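Local coordinates for 30S ribosomal protein S8 (Aquifex aeolicus, PDB 3RF2) that probably binds the central domain of 16S rRNA directly as a primary binding protein and helps coordinate assembly of the platform of the 30S ribosomal subunit, at residues D5-M10 with K31-I36; D38-E43 with I139-T144; K115-G120 with G160-A165; R128-V133 with H152-M157. All coordinates share one frame; numbering follows the deposited sequence.

Contact 1 of 4, residues D5-M10 with K31-I36. With SO4 (sulfate ion), chain B.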
# COMPACT_ATOMS: atom_id res chain seq x y z
N ASP A 5 -2.47 5.49 13.30
CA ASP A 5 -1.78 4.37 12.66
C ASP A 5 -1.67 4.65 11.17
O ASP A 5 -2.64 4.49 10.44
CB ASP A 5 -2.59 3.07 12.90
CG ASP A 5 -1.92 1.83 12.32
OD1 ASP A 5 -1.11 1.93 11.36
OD2 ASP A 5 -2.23 0.72 12.81
N PRO A 6 -0.48 5.08 10.71
CA PRO A 6 -0.29 5.46 9.30
C PRO A 6 -0.54 4.32 8.31
O PRO A 6 -1.21 4.50 7.30
CB PRO A 6 1.19 5.87 9.24
CG PRO A 6 1.82 5.18 10.42
CD PRO A 6 0.76 5.21 11.49
N ILE A 7 0.02 3.15 8.60
CA ILE A 7 -0.18 2.00 7.73
C ILE A 7 -1.66 1.68 7.59
O ILE A 7 -2.14 1.37 6.50
CB ILE A 7 0.63 0.80 8.21
CG1 ILE A 7 2.11 1.06 7.98
CG2 ILE A 7 0.20 -0.47 7.49
CD1 ILE A 7 2.96 0.78 9.17
N ALA A 8 -2.41 1.80 8.68
CA ALA A 8 -3.85 1.58 8.63
C ALA A 8 -4.56 2.65 7.80
O ALA A 8 -5.51 2.36 7.09
CB ALA A 8 -4.43 1.51 10.05
N ASP A 9 -4.09 3.88 7.89
CA ASP A 9 -4.75 4.98 7.18
C ASP A 9 -4.51 4.90 5.66
O ASP A 9 -5.35 5.31 4.86
CB ASP A 9 -4.33 6.33 7.78
CG ASP A 9 -4.74 6.47 9.25
OD1 ASP A 9 -5.88 6.08 9.61
OD2 ASP A 9 -3.92 6.98 10.05
N MET A 10 -3.37 4.33 5.27
CA MET A 10 -3.10 4.02 3.88
C MET A 10 -4.07 2.97 3.33
O MET A 10 -4.51 3.06 2.18
CB MET A 10 -1.65 3.52 3.72
CG MET A 10 -1.22 3.27 2.28
SD MET A 10 0.48 2.66 2.11
CE MET A 10 0.25 0.89 2.33
N LYS A 31 9.08 4.21 5.01
CA LYS A 31 9.89 3.12 4.46
C LYS A 31 9.19 1.78 4.61
O LYS A 31 9.33 0.87 3.78
CB LYS A 31 11.28 3.05 5.10
CG LYS A 31 12.16 1.89 4.61
CD LYS A 31 12.38 1.93 3.08
CE LYS A 31 13.72 1.30 2.65
NZ LYS A 31 14.92 2.10 3.07
N LEU A 32 8.44 1.65 5.70
CA LEU A 32 7.59 0.49 5.92
C LEU A 32 6.50 0.41 4.85
O LEU A 32 6.29 -0.64 4.26
CB LEU A 32 6.96 0.56 7.31
CG LEU A 32 6.07 -0.64 7.64
CD1 LEU A 32 6.78 -1.90 7.22
CD2 LEU A 32 5.75 -0.67 9.15
N LYS A 33 5.82 1.53 4.61
CA LYS A 33 4.79 1.61 3.58
C LYS A 33 5.34 1.20 2.21
O LYS A 33 4.69 0.48 1.44
CB LYS A 33 4.20 3.02 3.52
CG LYS A 33 3.00 3.22 4.43
CD LYS A 33 2.41 4.62 4.32
CE LYS A 33 2.56 5.39 5.65
NZ LYS A 33 2.23 6.83 5.50
N GLU A 34 6.54 1.65 1.91
CA GLU A 34 7.21 1.29 0.68
C GLU A 34 7.46 -0.21 0.57
O GLU A 34 7.29 -0.76 -0.51
CB GLU A 34 8.53 2.05 0.54
CG GLU A 34 8.35 3.56 0.44
CD GLU A 34 9.64 4.25 0.01
OE1 GLU A 34 10.72 3.62 0.12
OE2 GLU A 34 9.56 5.41 -0.46
N ARG A 35 7.90 -0.85 1.65
CA ARG A 35 8.14 -2.29 1.59
C ARG A 35 6.83 -3.01 1.44
O ARG A 35 6.78 -4.08 0.83
CB ARG A 35 8.89 -2.81 2.81
CG ARG A 35 10.40 -2.68 2.71
CD ARG A 35 11.10 -3.51 3.77
NE ARG A 35 12.52 -3.18 3.86
CZ ARG A 35 12.99 -2.12 4.52
NH1 ARG A 35 12.15 -1.30 5.13
NH2 ARG A 35 14.30 -1.88 4.57
N ILE A 36 5.78 -2.44 2.00
CA ILE A 36 4.45 -3.04 1.91
C ILE A 36 3.90 -2.95 0.48
O ILE A 36 3.43 -3.94 -0.07
CB ILE A 36 3.46 -2.38 2.88
CG1 ILE A 36 3.82 -2.75 4.33
CG2 ILE A 36 2.03 -2.84 2.58
CD1 ILE A 36 3.03 -1.98 5.35
S SO4 B . 2.24 9.76 8.11
O1 SO4 B . 1.51 8.59 7.63
O2 SO4 B . 1.83 10.06 9.48
O3 SO4 B . 1.91 10.91 7.26
O4 SO4 B . 3.68 9.49 8.05
O HOH W 1 -0.46 6.83 5.67

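Contact 2 of 4, residues D38-E43 with I139-T144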
# COMPACT_ATOMS: atom_id res chain seq x y z
N ASP A 38 5.60 -2.71 -2.08
CA ASP A 38 6.43 -3.56 -2.93
C ASP A 38 5.94 -5.00 -2.90
O ASP A 38 5.96 -5.69 -3.93
CB ASP A 38 7.90 -3.47 -2.53
CG ASP A 38 8.70 -2.59 -3.47
OD1 ASP A 38 8.23 -1.49 -3.82
OD2 ASP A 38 9.80 -3.02 -3.88
N VAL A 39 5.48 -5.43 -1.73
CA VAL A 39 4.80 -6.72 -1.67
C VAL A 39 3.53 -6.72 -2.51
O VAL A 39 3.26 -7.65 -3.27
CB VAL A 39 4.38 -7.10 -0.23
CG1 VAL A 39 3.73 -8.50 -0.23
CG2 VAL A 39 5.58 -7.02 0.73
N LEU A 40 2.73 -5.66 -2.37
CA LEU A 40 1.45 -5.58 -3.06
C LEU A 40 1.65 -5.60 -4.59
O LEU A 40 0.88 -6.25 -5.31
CB LEU A 40 0.69 -4.32 -2.63
CG LEU A 40 0.08 -4.27 -1.23
CD1 LEU A 40 -0.62 -2.95 -1.01
CD2 LEU A 40 -0.92 -5.40 -1.05
N LYS A 41 2.68 -4.91 -5.07
CA LYS A 41 3.01 -4.89 -6.49
C LYS A 41 3.49 -6.25 -6.98
O LYS A 41 3.07 -6.76 -8.02
CB LYS A 41 4.11 -3.87 -6.76
CG LYS A 41 4.43 -3.69 -8.25
CD LYS A 41 5.72 -2.93 -8.39
CE LYS A 41 6.06 -2.65 -9.85
NZ LYS A 41 7.19 -1.67 -9.94
N LYS A 42 4.39 -6.84 -6.20
CA LYS A 42 4.93 -8.15 -6.51
C LYS A 42 3.83 -9.21 -6.58
O LYS A 42 3.91 -10.13 -7.39
CB LYS A 42 5.98 -8.53 -5.46
CG LYS A 42 6.60 -9.90 -5.67
CD LYS A 42 7.53 -10.28 -4.52
CE LYS A 42 7.96 -11.74 -4.63
NZ LYS A 42 6.77 -12.65 -4.64
N GLU A 43 2.80 -9.09 -5.74
CA GLU A 43 1.73 -10.08 -5.72
C GLU A 43 0.61 -9.80 -6.70
O GLU A 43 -0.30 -10.61 -6.87
CB GLU A 43 1.14 -10.21 -4.31
CG GLU A 43 2.13 -10.76 -3.32
CD GLU A 43 2.55 -12.17 -3.66
OE1 GLU A 43 1.64 -12.99 -3.94
OE2 GLU A 43 3.77 -12.43 -3.67
N ILE A 139 -3.14 -13.22 1.09
CA ILE A 139 -1.83 -13.15 1.72
C ILE A 139 -1.88 -12.45 3.05
O ILE A 139 -2.73 -11.59 3.28
CB ILE A 139 -0.82 -12.38 0.87
CG1 ILE A 139 -1.23 -10.92 0.72
CG2 ILE A 139 -0.62 -13.03 -0.50
CD1 ILE A 139 -0.22 -10.08 -0.09
N ALA A 140 -0.96 -12.82 3.92
CA ALA A 140 -0.64 -12.00 5.07
C ALA A 140 0.64 -11.29 4.70
O ALA A 140 1.54 -11.88 4.09
CB ALA A 140 -0.42 -12.85 6.32
N ILE A 141 0.73 -10.02 5.05
CA ILE A 141 1.99 -9.31 4.93
C ILE A 141 2.64 -9.26 6.31
O ILE A 141 2.03 -8.80 7.27
CB ILE A 141 1.78 -7.89 4.38
CG1 ILE A 141 1.26 -7.97 2.93
CG2 ILE A 141 3.07 -7.11 4.47
CD1 ILE A 141 0.73 -6.67 2.39
N VAL A 142 3.88 -9.75 6.40
CA VAL A 142 4.54 -9.94 7.68
C VAL A 142 5.90 -9.27 7.75
O VAL A 142 6.73 -9.44 6.85
CB VAL A 142 4.73 -11.44 7.99
CG1 VAL A 142 3.38 -12.16 8.00
CG2 VAL A 142 5.64 -12.07 6.98
N SER A 143 6.14 -8.54 8.84
CA SER A 143 7.44 -7.92 9.05
C SER A 143 8.38 -8.88 9.77
O SER A 143 8.19 -9.16 10.96
CB SER A 143 7.28 -6.64 9.87
OG SER A 143 8.54 -6.06 10.16
N THR A 144 9.37 -9.38 9.05
CA THR A 144 10.30 -10.35 9.60
C THR A 144 11.64 -9.70 9.86
O THR A 144 11.85 -8.53 9.54
CB THR A 144 10.55 -11.51 8.62
OG1 THR A 144 11.58 -11.14 7.70
CG2 THR A 144 9.29 -11.86 7.85

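Contact 3 of 4, residues K115-G120 with G160-A165. With SO4 (sulfate ion), chain F.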
# COMPACT_ATOMS: atom_id res chain seq x y z
N LYS A 115 -5.74 -4.23 8.40
CA LYS A 115 -4.64 -4.21 9.35
C LYS A 115 -4.87 -5.30 10.41
O LYS A 115 -5.98 -5.49 10.88
CB LYS A 115 -4.53 -2.83 10.00
CG LYS A 115 -3.30 -2.63 10.90
CD LYS A 115 -2.19 -1.90 10.18
CE LYS A 115 -0.83 -2.20 10.76
NZ LYS A 115 -0.66 -1.60 12.12
N VAL A 116 -3.81 -6.01 10.76
CA VAL A 116 -3.88 -7.03 11.79
C VAL A 116 -3.25 -6.47 13.06
O VAL A 116 -3.96 -6.00 13.95
CB VAL A 116 -3.15 -8.31 11.36
CG1 VAL A 116 -3.09 -9.30 12.50
CG2 VAL A 116 -3.83 -8.92 10.15
N SER A 117 -1.93 -6.51 13.14
CA SER A 117 -1.23 -5.97 14.29
C SER A 117 -1.53 -4.48 14.45
O SER A 117 -1.46 -3.72 13.49
CB SER A 117 0.28 -6.18 14.14
OG SER A 117 0.92 -6.16 15.40
N LYS A 118 -1.88 -4.08 15.67
CA LYS A 118 -2.14 -2.68 15.98
C LYS A 118 -1.54 -2.30 17.33
O LYS A 118 -0.86 -3.10 17.96
CB LYS A 118 -3.64 -2.39 15.99
CG LYS A 118 -4.45 -3.20 15.00
CD LYS A 118 -5.91 -3.26 15.42
CE LYS A 118 -6.83 -3.12 14.23
NZ LYS A 118 -8.16 -2.58 14.63
N GLY A 119 -1.81 -1.07 17.76
CA GLY A 119 -1.31 -0.59 19.03
C GLY A 119 -1.93 -1.34 20.19
O GLY A 119 -3.14 -1.51 20.26
N GLY A 120 -1.08 -1.80 21.11
CA GLY A 120 -1.53 -2.59 22.24
C GLY A 120 -1.87 -4.00 21.82
O GLY A 120 -1.39 -4.97 22.42
N GLY A 160 9.47 -16.13 11.37
CA GLY A 160 8.30 -15.54 11.98
C GLY A 160 8.35 -14.04 11.84
O GLY A 160 9.24 -13.50 11.17
N GLY A 161 7.40 -13.35 12.45
CA GLY A 161 7.36 -11.91 12.33
C GLY A 161 6.04 -11.29 12.73
O GLY A 161 5.09 -11.99 13.09
N GLU A 162 5.98 -9.97 12.65
CA GLU A 162 4.76 -9.25 12.97
C GLU A 162 3.79 -9.30 11.80
O GLU A 162 4.18 -9.06 10.65
CB GLU A 162 5.08 -7.81 13.34
CG GLU A 162 3.87 -7.02 13.82
CD GLU A 162 4.23 -5.59 14.21
OE1 GLU A 162 5.30 -5.12 13.77
OE2 GLU A 162 3.44 -4.96 14.95
N VAL A 163 2.54 -9.62 12.08
CA VAL A 163 1.55 -9.71 11.02
C VAL A 163 0.92 -8.36 10.81
O VAL A 163 0.06 -7.93 11.59
CB VAL A 163 0.44 -10.72 11.33
CG1 VAL A 163 -0.47 -10.87 10.11
CG2 VAL A 163 1.03 -12.07 11.75
N ILE A 164 1.35 -7.68 9.76
CA ILE A 164 0.87 -6.33 9.48
C ILE A 164 -0.53 -6.31 8.90
O ILE A 164 -1.32 -5.43 9.24
CB ILE A 164 1.83 -5.57 8.53
CG1 ILE A 164 3.23 -5.49 9.14
CG2 ILE A 164 1.31 -4.17 8.26
CD1 ILE A 164 4.23 -4.82 8.24
N ALA A 165 -0.84 -7.27 8.03
CA ALA A 165 -2.10 -7.18 7.28
C ALA A 165 -2.52 -8.48 6.60
O ALA A 165 -1.69 -9.32 6.29
CB ALA A 165 -1.97 -6.06 6.22
S SO4 F . 2.51 -1.04 20.92
O1 SO4 F . 3.76 -1.73 20.62
O2 SO4 F . 2.81 0.31 21.38
O3 SO4 F . 1.77 -1.78 21.94
O4 SO4 F . 1.70 -0.95 19.71

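Contact 4 of 4, residues R128-V133 with H152-M157. With SO4 (sulfate ion), chain C.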
# COMPACT_ATOMS: atom_id res chain seq x y z
N ARG A 128 6.23 -21.60 13.39
CA ARG A 128 5.29 -22.71 13.29
C ARG A 128 3.84 -22.24 13.20
O ARG A 128 2.96 -23.01 12.82
CB ARG A 128 5.45 -23.65 14.48
CG ARG A 128 6.78 -24.40 14.51
CD ARG A 128 6.95 -25.18 15.81
NE ARG A 128 6.77 -24.30 16.96
CZ ARG A 128 6.65 -24.72 18.22
NH1 ARG A 128 6.68 -26.01 18.51
NH2 ARG A 128 6.50 -23.83 19.18
N THR A 129 3.60 -20.98 13.54
CA THR A 129 2.23 -20.47 13.56
C THR A 129 2.00 -19.33 12.57
O THR A 129 1.32 -18.36 12.87
CB THR A 129 1.83 -19.98 14.96
OG1 THR A 129 2.77 -19.00 15.42
CG2 THR A 129 1.82 -21.15 15.95
N MET A 130 2.56 -19.47 11.37
CA MET A 130 2.39 -18.45 10.35
C MET A 130 1.06 -18.68 9.65
O MET A 130 0.86 -19.71 9.01
CB MET A 130 3.56 -18.50 9.37
CG MET A 130 3.46 -17.57 8.17
SD MET A 130 3.84 -15.87 8.63
CE MET A 130 5.23 -16.14 9.72
N PRO A 131 0.14 -17.72 9.75
CA PRO A 131 -1.25 -17.90 9.30
C PRO A 131 -1.39 -17.88 7.79
O PRO A 131 -0.58 -17.24 7.10
CB PRO A 131 -1.96 -16.67 9.88
CG PRO A 131 -0.89 -15.62 9.92
CD PRO A 131 0.40 -16.35 10.22
N TYR A 132 -2.39 -18.60 7.29
CA TYR A 132 -2.81 -18.51 5.90
C TYR A 132 -4.01 -17.57 5.85
O TYR A 132 -4.75 -17.42 6.84
CB TYR A 132 -3.23 -19.89 5.36
CG TYR A 132 -2.08 -20.83 5.09
CD1 TYR A 132 -1.64 -21.06 3.81
CD2 TYR A 132 -1.42 -21.47 6.13
CE1 TYR A 132 -0.59 -21.91 3.55
CE2 TYR A 132 -0.36 -22.32 5.88
CZ TYR A 132 0.05 -22.54 4.58
OH TYR A 132 1.10 -23.40 4.30
N VAL A 133 -4.20 -16.96 4.69
CA VAL A 133 -5.32 -16.06 4.46
C VAL A 133 -6.21 -16.59 3.34
O VAL A 133 -5.72 -16.96 2.28
CB VAL A 133 -4.79 -14.66 4.12
CG1 VAL A 133 -5.92 -13.69 3.88
CG2 VAL A 133 -3.90 -14.16 5.25
N HIS A 152 3.65 -16.79 2.57
CA HIS A 152 4.28 -17.84 1.78
C HIS A 152 5.80 -17.75 1.85
O HIS A 152 6.49 -18.75 2.05
CB HIS A 152 3.80 -17.80 0.33
CG HIS A 152 4.43 -18.84 -0.54
ND1 HIS A 152 5.63 -18.64 -1.20
CD2 HIS A 152 4.04 -20.10 -0.86
CE1 HIS A 152 5.95 -19.73 -1.88
NE2 HIS A 152 5.00 -20.63 -1.69
N GLU A 153 6.34 -16.55 1.71
CA GLU A 153 7.79 -16.40 1.73
C GLU A 153 8.36 -16.58 3.13
O GLU A 153 9.39 -17.23 3.31
CB GLU A 153 8.21 -15.06 1.12
CG GLU A 153 7.89 -14.97 -0.36
CD GLU A 153 8.00 -13.56 -0.92
OE1 GLU A 153 7.75 -12.58 -0.18
OE2 GLU A 153 8.35 -13.45 -2.12
N ALA A 154 7.68 -16.03 4.13
CA ALA A 154 8.12 -16.21 5.51
C ALA A 154 8.23 -17.71 5.81
O ALA A 154 9.22 -18.15 6.38
CB ALA A 154 7.16 -15.54 6.49
N ARG A 155 7.22 -18.48 5.41
CA ARG A 155 7.26 -19.93 5.62
C ARG A 155 8.46 -20.55 4.91
O ARG A 155 9.23 -21.31 5.51
CB ARG A 155 5.97 -20.61 5.17
CG ARG A 155 4.87 -20.65 6.23
CD ARG A 155 3.63 -21.37 5.73
NE ARG A 155 2.43 -20.66 6.13
CZ ARG A 155 1.74 -19.85 5.34
NH1 ARG A 155 2.11 -19.65 4.08
NH2 ARG A 155 0.66 -19.24 5.81
N ARG A 156 8.62 -20.22 3.64
CA ARG A 156 9.71 -20.77 2.84
C ARG A 156 11.04 -20.47 3.51
O ARG A 156 11.94 -21.31 3.54
CB ARG A 156 9.69 -20.21 1.42
CG ARG A 156 10.75 -20.80 0.50
CD ARG A 156 10.76 -20.16 -0.89
NE ARG A 156 11.55 -18.94 -0.95
CZ ARG A 156 11.05 -17.72 -1.13
NH1 ARG A 156 9.74 -17.55 -1.27
NH2 ARG A 156 11.87 -16.67 -1.18
N MET A 157 11.15 -19.27 4.06
CA MET A 157 12.38 -18.83 4.71
C MET A 157 12.45 -19.29 6.18
O MET A 157 13.37 -18.92 6.91
CB MET A 157 12.51 -17.31 4.63
CG MET A 157 12.70 -16.79 3.22
SD MET A 157 13.17 -15.04 3.17
CE MET A 157 14.56 -15.01 4.30
S SO4 C . 5.99 -20.38 17.32
O1 SO4 C . 6.79 -21.36 16.58
O2 SO4 C . 6.82 -19.28 17.80
O3 SO4 C . 5.33 -21.01 18.47
O4 SO4 C . 4.95 -19.84 16.45

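Contact 1 of 4, residues D5-M10 with K31-I36
Leu32 is the first residue of 31-36 to meet helix 6-19, and its isobutyl branch crosses the side chain of Ile7 at about a right angle. The terminal methyls of the two are modelled too close together, so the spacing there is doubtful. The short helical segments 6-10 and 31-36 approach to 10.5 Å with a crossing angle of -44°. Lys33 follows, with CA 6.5 Å from Ile7 CA, and is the residue most covered by 5-10. Its aliphatic stem slides past Met10 in the opposite direction, CG lying 3.5 Å from Met10 SD, while CE comes within 3.9 Å of Pro6 CB. Met10 CG stands anti to the backbone N (chi1 -175°) and chi2 is also anti, which carries SD to the lysine stem. The Lys33 amino group emerges beside the first turn of the other helix, where NZ donates to sulfate O1 at 2.9 Å and to Pro28 O; a water bound to NZ also bonds to Pro6 O, bridging the two helices. One turn on, Ile36 places CD1 3.9 Å from Ile7 CG2, with CG2 4.1 Å from Met10 CE. The start of helix 6-19 is capped by Asp5, whose OD1 accepts from Ala8 N at 3.0 Å. Ile7, Leu32 and Ile36 all continue onto Ile164, so the helix pair also packs on strand 161-167. Chemically the contact is divided: an apolar core of isoleucine, leucine and methionine, and a lysine whose stem joins that core while its ammonium, probably charged, gathers carbonyl, water and anion at the edge.

Contact 2 of 4, residues D38-E43 with I139-T144
Val39, Leu40 and Glu43 of helix 31-43 meet Ile139 and Ile141 of strand 139-144 in an alpha-on-beta packing, the helix lying against one face of the antiparallel sheet of the C-terminal half of uS8. The short axes are 10.4 Å apart and run at 145°, far nearer antiparallel than parallel. Apolar contacts carry most of the interface, and they come from alternate strand residues, whose side chains share the helix-facing side. Val39 and Ile141 slide past each other in opposite directions, with Val39 CG1 4.0 Å from Ile141 CG1. The same valine methyl stands 4.3 Å from Ile139 CD1, so one branch of Val39 serves both isoleucines. Leu40 crosses Ile141 at about a right angle; its CB leaves to the side of the strand, and the branch CD2 makes up the distance to reach Ile141 CD1. Ile36, one turn back along the helix, also packs on that CD1. Val148 and Thr150 also touch Val39, and Phe45 touches Ile139.

Polar groups lie at the margin. Lys42 NZ forms a salt bridge with Glu43 OE2 at 3.2 Å, weak as a hydrogen bond, and is shared with Glu153 of helix 151-156, so the lysine probably balances two carboxylates. On the strand, the backbone bonds to strands 149-150 and 161-167, and Ala140 N to Asp151 OD1, rather than to helix 31-43. Glu43 contributes mainly its aliphatic part: CG stands anti to the carbonyl carbon (chi1 -65°) and rests 4.1 Å from Ile139 CD1.

Contact 3 of 4, residues K115-G120 with G160-A165
Ser117 grips Glu162 through its hydroxyl, OG donating to OE2 at 2.8 Å on the anti lone pair, the side away from the other carboxylate oxygen. OG stands anti to the backbone N (chi1 -156°), and the Glu162 chain runs extended beyond CG to meet it. The same hydroxyl accepts from Val123 N, so it links 160-165 to the approach of strand 124-125, while Arg122 makes a long, weak ion pair with OE2. Two backbone bonds join the segments, Val116 N to Ile164 O at 3.0 Å and Ser117 N to Val163 O at 2.9 Å; consecutive amides thus engage consecutive carbonyls. Lys115 bends at chi2 and chi4 and returns NZ to Ser117 O, 2.6 Å away within its own segment, a bond that fastens the turn of the chain after the strand. This ammonium also pairs with Asp5 at the start of helix 6-19.

Around these bonds the side chains close in. Lys115 CE lies 3.8 Å from Ile164 CG2, and the stem passes over Ile164 O. Val116 sends its two methyls different ways: CG1 comes to 3.9 Å from Val163 CG1, and CG2 rests against the backbone of Ala165. Farther along the loop, poorly ordered Gly120 donates N to O3 and O4 of a sulfate. Lys115 and Ala165, with CA atoms 4.4 Å apart, form an antiparallel non-hydrogen-bonded pair. In strand 161-167, Ile164 and Ala165 both stand opposite Ile141 of strand 139-144, a classic beta bulge.

Contact 4 of 4, residues R128-V133 with H152-M157
The irregular chain 128-133 runs past helix 151-156 with Met130 CA 6.9 Å from Arg155 CA, and these two residues, with Tyr132, form most of the contact. The guanidinium of Arg155 lies flat on the Tyr132 ring, planes 13° apart, with CZ 3.3 Å from the ring centroid and almost over it. Met130 CG lies over the opposite face, nearest NE, so the guanidinium has a methylene on one side and the phenol on the other. At the guanidinium edge, NH2 donates to Met130 O at 3.2 Å, approaching from above the carbonyl plane, and NE adds a weak bond to the same oxygen. The salt bridge from NH2 to Asp151 gives the cation its carboxylate partner and probably helps fix its rotation. On the buried side, Met130 bends at chi3 (41°), which sets its methyl CE 3.8 Å from Ala154 CB; both residues also touch Val142 of the sheet. Away from the helix, a sulfate is held by Arg128 N, NE and NH2 and by Thr129 OG1, 2.6 Å from sulfate O4. The interface is a parallel-stacked arginine-tyrosine cation-pi pair that closes the loop before strand 139-144 over the short helix of the C-terminal domain of uS8.

From the N terminus, contact 1 closes the first loop, bringing helix 31-43 back onto helix 6-19. The same helix then opens contact 2, a far longer closure that spans region 59-93, which is absent from other S8 sequences, and ends on strand 139-144. Before that strand is reached, the chain opens contacts 3 and 4, so both cross contact 2, whereas contact 4 nests inside the loop of contact 3. Contacts 2 and 3 share a sheet through neighbouring strands 139-144 and 161-167. The Asp5-Lys115 salt bridge joins contact 1 to contact 3, and Lys42-Glu153 joins contact 2 to contact 4. Together they tie the N-terminal helices to the C-terminal sheet and its small helix.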